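Local coordinates for protein endo-1,4-beta-mannanase (Eisenia fetida, PDB 5Y6T) that probably hydrolyses internal beta-1,4-mannosidic linkages of mannan polysaccharides, as a cold-adapted endo-mannanase of glycoside hydrolase family 5, at residues A214-R217 with I223-L226; N247-A252 with G258-Y263. All coordinates share one frame; numbering follows the deposited sequence.

Contacts 1 and 2 follow one another along the chain, with centres about 10 Å apart, on the same side of the molecule's centre. Each sets a helix against a segment that enters the parallel sheet of the GH5 (beta/alpha)8 barrel, and the strands they reach, 223-228 and 262-266, are neighbours. Two polar links tie them: K216 NZ of contact 1 lies 2.7 Å from V259 O of contact 2, and T225 OG1 lies 2.7 Å from F262 O, both probable hydrogen bonds. In such barrels the active site lies at the strands' C-terminal ends, whereas contact 1 involves the start of strand 223-228 and contact 2 the loop into strand 262-266, so both are probably framework packing.

Contact 1. Residues A214-R217 with I223-L226; sequences AIKR and IVTL
V224 meets helix 201-218 through one methyl group, CG2, which touches both I215 and K216. The apolar part is the approach of I215 CG2 to V224 CG2 at 3.8 Å, methyl against methyl, with the two side chains crossing at a slant. In I215 this methyl stands opposite the backbone N about CA-CB, while the longer CG1 branch lies beside that N (chi1 -69°) and makes no close approach to V224. The aliphatic part of K216 supplies the second contact: its CE comes 3.9 Å from the same V224 CG2.

The segments are successive elements of the (beta/alpha)8 barrel expected of a GH5 enzyme, a helix of the outer layer returning through a short loop to strand 223-228. The distance between nearest CA atoms, 8.1 Å for I215 and V224, is spanned by a side chain from each element. I215 also packs on L146 and V150 of helix 135-152 and on W162 of the neighbouring strand 159-163.

Polar interactions lie beyond the pair, and no hydrogen bond joins the two segments. The K216 chain is extended past CG, with chi2 to chi4 all near 180°, which takes NZ past the valine to V259 O, a hydrogen bond, and to D261 OD2, a salt bridge. The same carboxylate oxygen, D261 OD2, accepts a hydrogen bond from V224 N.

Contact 2. Residues N247-A252 with G258-Y263; sequences NCLIDA and GVIDFY
L249 and I250, neighbours on helix 246-253, reach the incoming loop at different places. L249 points toward it and lies against the carbonyl of G258: its CB is 3.5 Å and its CD1 3.7 Å from G258 O, so two carbons of one side chain border a single oxygen. Its CG sits beside the backbone N, opposite the carbonyl carbon (chi1 -68°), and the nearly straight continuation, chi2 -176°, sends CD1 onward to within 4.2 Å of I260 CG2.

I250 makes a separate contact with V259. Its CA-CB bond does not aim at the loop, but the CG1 branch swings CD1 across to V259 CG1, 3.9 Å away. V259 offers this methyl from a position opposite its own carbonyl carbon (chi1 -64°), and the two side chains meet aslant. The closest backbone pairs, L249 with V259 and I250 with G258, each have CA atoms 6.7 Å apart.

This helix belongs to the beta-alpha-beta unit 223-228, 246-253, 262-266, and the loop it packs on feeds the last of those strands. C248, in the same helical turn, is tied by a disulfide to C182.

No hydrogen bond crosses between the segments; G258 O, the carbonyl oxygen that L249 borders, accepts one from N209 ND2 of helix 201-218. The chemistry therefore implies that apolar contacts join helix and loop directly, while helix 201-218 supplies this carbonyl's polar partner.

Contact 1. Residues A214-R217 with I223-L226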
ATOM      1  N   ALA A 214      16.263  -0.073   0.089  1.00 21.86           N
ATOM      2  CA  ALA A 214      16.713  -1.304  -0.526  1.00 23.29           C
ATOM      3  C   ALA A 214      15.932  -1.592  -1.804  1.00 22.73           C
ATOM      4  O   ALA A 214      16.553  -1.971  -2.811  1.00 20.87           O
ATOM      5  CB  ALA A 214      16.593  -2.508   0.418  1.00 22.12           C
ATOM      6  N   ILE A 215      14.590  -1.410  -1.795  1.00 22.53           N
ATOM      7  CA  ILE A 215      13.792  -1.564  -3.029  1.00 19.79           C
ATOM      8  C   ILE A 215      14.323  -0.634  -4.188  1.00 22.65           C
ATOM      9  O   ILE A 215      14.459  -1.064  -5.330  1.00 22.76           O
ATOM     10  CB  ILE A 215      12.292  -1.305  -2.729  1.00 21.07           C
ATOM     11  CG1 ILE A 215      11.756  -2.446  -1.857  1.00 21.39           C
ATOM     12  CG2 ILE A 215      11.549  -1.066  -4.003  1.00 20.59           C
ATOM     13  CD1 ILE A 215      10.439  -1.976  -1.156  1.00 22.93           C
ATOM     14  N   LYS A 216      14.653   0.593  -3.833  1.00 21.35           N
ATOM     15  CA  LYS A 216      15.051   1.573  -4.844  1.00 23.81           C
ATOM     16  C   LYS A 216      16.476   1.316  -5.348  1.00 23.69           C
ATOM     17  O   LYS A 216      16.803   1.672  -6.461  1.00 24.41           O
ATOM     18  CB  LYS A 216      14.847   2.968  -4.254  1.00 24.49           C
ATOM     19  CG  LYS A 216      13.356   3.269  -4.227  1.00 27.45           C
ATOM     20  CD  LYS A 216      13.074   4.672  -3.892  1.00 28.60           C
ATOM     21  CE  LYS A 216      11.637   4.946  -4.099  1.00 27.56           C
ATOM     22  NZ  LYS A 216      11.397   6.395  -3.948  1.00 27.05           N
ATOM     23  N   ARG A 217      17.335   0.766  -4.530  1.00 22.46           N
ATOM     24  CA  ARG A 217      18.633   0.278  -5.047  1.00 24.80           C
ATOM     25  C   ARG A 217      18.462  -0.868  -5.965  1.00 26.50           C
ATOM     26  O   ARG A 217      19.172  -0.945  -6.982  1.00 29.50           O
ATOM     27  CB  ARG A 217      19.569  -0.084  -3.889  1.00 27.12           C
ATOM     28  CG  ARG A 217      19.998   1.114  -3.112  1.00 29.87           C
ATOM     29  CD  ARG A 217      21.246   0.860  -2.256  1.00 30.75           C
ATOM     30  NE  ARG A 217      21.612   2.136  -1.710  1.00 31.78           N
ATOM     31  CZ  ARG A 217      21.131   2.628  -0.573  1.00 32.94           C
ATOM     32  NH1 ARG A 217      20.341   1.908   0.164  1.00 36.06           N
ATOM     33  NH2 ARG A 217      21.465   3.851  -0.192  1.00 34.97           N
ATOM     34  N   ILE A 223       8.245   2.904  -8.096  1.00 21.92           N
ATOM     35  CA  ILE A 223       7.741   3.742  -7.014  0.50 22.41           C
ATOM     36  C   ILE A 223       7.356   2.931  -5.749  1.00 21.62           C
ATOM     37  O   ILE A 223       7.075   1.728  -5.792  1.00 21.18           O
ATOM     38  CB  ILE A 223       6.596   4.632  -7.485  0.50 26.98           C
ATOM     39  CG1 ILE A 223       5.385   3.840  -7.471  0.50 24.26           C
ATOM     40  CG2 ILE A 223       6.856   5.246  -8.842  0.50 28.58           C
ATOM     41  CD1 ILE A 223       4.682   4.052  -6.194  0.50 22.93           C
ATOM     42  N   VAL A 224       7.390   3.595  -4.613  1.00 21.38           N
ATOM     43  CA  VAL A 224       7.055   2.997  -3.333  1.00 21.87           C
ATOM     44  C   VAL A 224       5.998   3.899  -2.677  1.00 20.40           C
ATOM     45  O   VAL A 224       5.993   5.129  -2.817  1.00 22.50           O
ATOM     46  CB  VAL A 224       8.304   2.829  -2.463  1.00 19.77           C
ATOM     47  CG1 VAL A 224       7.948   2.341  -1.076  1.00 20.10           C
ATOM     48  CG2 VAL A 224       9.296   1.910  -3.192  1.00 21.57           C
ATOM     49  N   THR A 225       5.066   3.252  -1.993  1.00 20.21           N
ATOM     50  CA  THR A 225       4.058   3.976  -1.214  1.00 20.42           C
ATOM     51  C   THR A 225       4.042   3.362   0.220  1.00 17.34           C
ATOM     52  O   THR A 225       4.807   2.436   0.540  1.00 19.50           O
ATOM     53  CB  THR A 225       2.690   3.996  -1.942  1.00 21.21           C
ATOM     54  OG1 THR A 225       1.757   4.855  -1.210  1.00 20.79           O
ATOM     55  CG2 THR A 225       2.110   2.562  -2.201  1.00 21.56           C
ATOM     56  N   LEU A 226       3.127   3.881   1.044  1.00 19.74           N
ATOM     57  CA  LEU A 226       2.954   3.484   2.434  1.00 16.94           C
ATOM     58  C   LEU A 226       1.534   3.920   2.812  1.00 17.47           C
ATOM     59  O   LEU A 226       1.184   5.094   2.731  1.00 19.19           O
ATOM     60  CB  LEU A 226       4.044   4.247   3.277  1.00 17.77           C
ATOM     61  CG  LEU A 226       4.102   3.884   4.770  1.00 19.11           C
ATOM     62  CD1 LEU A 226       2.912   4.207   5.630  1.00 21.23           C
ATOM     63  CD2 LEU A 226       4.506   2.445   4.962  1.00 21.65           C
TER

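Contact 2. Residues N247-A252 with G258-Y263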
ATOM      1  N   ASN A 247      12.061  13.645   5.301  1.00 20.19           N
ATOM      2  CA  ASN A 247      12.861  14.003   6.436  0.50 21.42           C
ATOM      3  C   ASN A 247      12.629  13.045   7.616  1.00 21.49           C
ATOM      4  O   ASN A 247      13.609  12.619   8.189  1.00 22.55           O
ATOM      5  CB  ASN A 247      12.589  15.430   6.890  0.50 21.10           C
ATOM      6  CG  ASN A 247      13.444  15.814   8.052  0.50 24.18           C
ATOM      7  OD1 ASN A 247      14.637  16.102   7.890  0.50 31.48           O
ATOM      8  ND2 ASN A 247      12.872  15.755   9.242  0.50 26.40           N
ATOM      9  N   CYS A 248      11.389  12.672   7.915  1.00 20.78           N
ATOM     10  CA  CYS A 248      11.148  11.742   9.048  1.00 20.80           C
ATOM     11  C   CYS A 248      11.726  10.339   8.792  1.00 19.70           C
ATOM     12  O   CYS A 248      12.221   9.716   9.763  1.00 20.77           O
ATOM     13  CB  CYS A 248       9.715  11.714   9.462  1.00 22.31           C
ATOM     14  SG  CYS A 248       9.132  13.256  10.202  1.00 24.44           S
ATOM     15  N   LEU A 249      11.521   9.789   7.604  1.00 20.87           N
ATOM     16  CA  LEU A 249      12.022   8.413   7.250  1.00 19.99           C
ATOM     17  C   LEU A 249      13.529   8.391   7.299  1.00 20.24           C
ATOM     18  O   LEU A 249      14.121   7.522   7.889  1.00 20.70           O
ATOM     19  CB  LEU A 249      11.572   7.946   5.906  1.00 19.61           C
ATOM     20  CG  LEU A 249      10.065   7.679   5.842  1.00 19.60           C
ATOM     21  CD1 LEU A 249       9.638   7.119   4.537  1.00 18.91           C
ATOM     22  CD2 LEU A 249       9.622   6.724   6.950  1.00 20.70           C
ATOM     23  N   ILE A 250      14.163   9.407   6.744  1.00 20.04           N
ATOM     24  CA  ILE A 250      15.636   9.484   6.817  1.00 22.46           C
ATOM     25  C   ILE A 250      16.149   9.716   8.224  1.00 21.45           C
ATOM     26  O   ILE A 250      17.163   9.088   8.626  1.00 22.83           O
ATOM     27  CB  ILE A 250      16.207  10.549   5.840  1.00 22.83           C
ATOM     28  CG1 ILE A 250      15.899  10.201   4.379  1.00 22.83           C
ATOM     29  CG2 ILE A 250      17.746  10.590   5.920  1.00 26.60           C
ATOM     30  CD1 ILE A 250      16.007  11.327   3.384  1.00 23.00           C
ATOM     31  N   ASP A 251      15.464  10.559   9.002  1.00 23.59           N
ATOM     32  CA  ASP A 251      15.846  10.813  10.394  1.00 22.85           C
ATOM     33  C   ASP A 251      15.817   9.504  11.188  1.00 25.39           C
ATOM     34  O   ASP A 251      16.789   9.159  11.919  1.00 25.89           O
ATOM     35  CB  ASP A 251      14.968  11.844  11.030  1.00 26.97           C
ATOM     36  CG  ASP A 251      15.635  12.517  12.212  1.00 37.51           C
ATOM     37  OD1 ASP A 251      16.700  12.004  12.611  1.00 39.61           O
ATOM     38  OD2 ASP A 251      15.075  13.511  12.730  1.00 37.77           O
ATOM     39  N   ALA A 252      14.821   8.681  10.914  1.00 19.93           N
ATOM     40  CA  ALA A 252      14.655   7.399  11.621  1.00 22.44           C
ATOM     41  C   ALA A 252      15.609   6.322  11.198  1.00 23.07           C
ATOM     42  O   ALA A 252      16.128   5.597  12.074  1.00 21.55           O
ATOM     43  CB  ALA A 252      13.207   6.935  11.459  1.00 21.03           C
ATOM     44  N   GLY A 258      15.689   6.146   1.065  1.00 21.46           N
ATOM     45  CA  GLY A 258      14.530   5.433   1.591  1.00 21.28           C
ATOM     46  C   GLY A 258      13.353   6.361   1.755  1.00 19.45           C
ATOM     47  O   GLY A 258      12.899   6.603   2.900  1.00 20.69           O
ATOM     48  N   VAL A 259      12.862   6.875   0.612  1.00 19.72           N
ATOM     49  CA  VAL A 259      11.795   7.864   0.575  1.00 20.32           C
ATOM     50  C   VAL A 259      10.701   7.299  -0.311  1.00 19.10           C
ATOM     51  O   VAL A 259      10.993   6.602  -1.306  1.00 21.82           O
ATOM     52  CB  VAL A 259      12.299   9.227   0.074  1.00 22.56           C
ATOM     53  CG1 VAL A 259      13.310   9.753   1.055  1.00 23.48           C
ATOM     54  CG2 VAL A 259      12.837   9.153  -1.371  1.00 24.48           C
ATOM     55  N   ILE A 260       9.441   7.637   0.002  1.00 20.64           N
ATOM     56  CA  ILE A 260       8.314   7.120  -0.768  1.00 18.72           C
ATOM     57  C   ILE A 260       7.930   8.106  -1.880  1.00 19.69           C
ATOM     58  O   ILE A 260       8.473   9.232  -1.897  1.00 21.03           O
ATOM     59  CB  ILE A 260       7.144   6.746   0.107  1.00 19.55           C
ATOM     60  CG1 ILE A 260       6.464   7.952   0.705  1.00 20.07           C
ATOM     61  CG2 ILE A 260       7.593   5.737   1.080  1.00 20.07           C
ATOM     62  CD1 ILE A 260       5.175   7.665   1.453  1.00 22.46           C
ATOM     63  N   ASP A 261       7.099   7.690  -2.826  1.00 19.49           N
ATOM     64  CA  ASP A 261       6.783   8.479  -3.966  1.00 19.26           C
ATOM     65  C   ASP A 261       5.404   9.046  -3.953  1.00 20.45           C
ATOM     66  O   ASP A 261       5.216  10.121  -4.557  1.00 21.62           O
ATOM     67  CB  ASP A 261       6.946   7.650  -5.235  1.00 21.58           C
ATOM     68  CG  ASP A 261       8.373   7.205  -5.409  1.00 26.97           C
ATOM     69  OD1 ASP A 261       9.216   8.075  -5.838  1.00 26.95           O
ATOM     70  OD2 ASP A 261       8.697   6.063  -5.013  1.00 24.16           O
ATOM     71  N   PHE A 262       4.435   8.297  -3.388  1.00 19.90           N
ATOM     72  CA  PHE A 262       3.096   8.848  -3.128  1.00 18.63           C
ATOM     73  C   PHE A 262       2.575   8.442  -1.758  1.00 19.62           C
ATOM     74  O   PHE A 262       2.816   7.329  -1.257  1.00 18.45           O
ATOM     75  CB  PHE A 262       2.092   8.646  -4.250  1.00 19.65           C
ATOM     76  CG  PHE A 262       1.686   7.203  -4.555  1.00 20.15           C
ATOM     77  CD1 PHE A 262       0.665   6.589  -3.857  1.00 21.38           C
ATOM     78  CD2 PHE A 262       2.299   6.496  -5.559  1.00 25.87           C
ATOM     79  CE1 PHE A 262       0.208   5.333  -4.188  1.00 21.81           C
ATOM     80  CE2 PHE A 262       1.878   5.208  -5.872  1.00 27.86           C
ATOM     81  CZ  PHE A 262       0.853   4.628  -5.170  1.00 23.32           C
ATOM     82  N   TYR A 263       1.968   9.418  -1.126  1.00 18.71           N
ATOM     83  CA  TYR A 263       1.245   9.227   0.149  1.00 17.84           C
ATOM     84  C   TYR A 263      -0.050   8.390  -0.157  1.00 17.51           C
ATOM     85  O   TYR A 263      -0.513   8.267  -1.314  1.00 18.72           O
ATOM     86  CB  TYR A 263       0.894  10.553   0.797  1.00 16.96           C
ATOM     87  CG  TYR A 263       2.114  11.335   1.180  1.00 17.20           C
ATOM     88  CD1 TYR A 263       3.007  10.868   2.148  1.00 19.90           C
ATOM     89  CD2 TYR A 263       2.402  12.534   0.597  1.00 19.48           C
ATOM     90  CE1 TYR A 263       4.129  11.573   2.489  1.00 19.36           C
ATOM     91  CE2 TYR A 263       3.553  13.261   0.946  1.00 19.13           C
ATOM     92  CZ  TYR A 263       4.433  12.748   1.897  1.00 18.04           C
ATOM     93  OH  TYR A 263       5.559  13.396   2.338  1.00 19.61           O
TER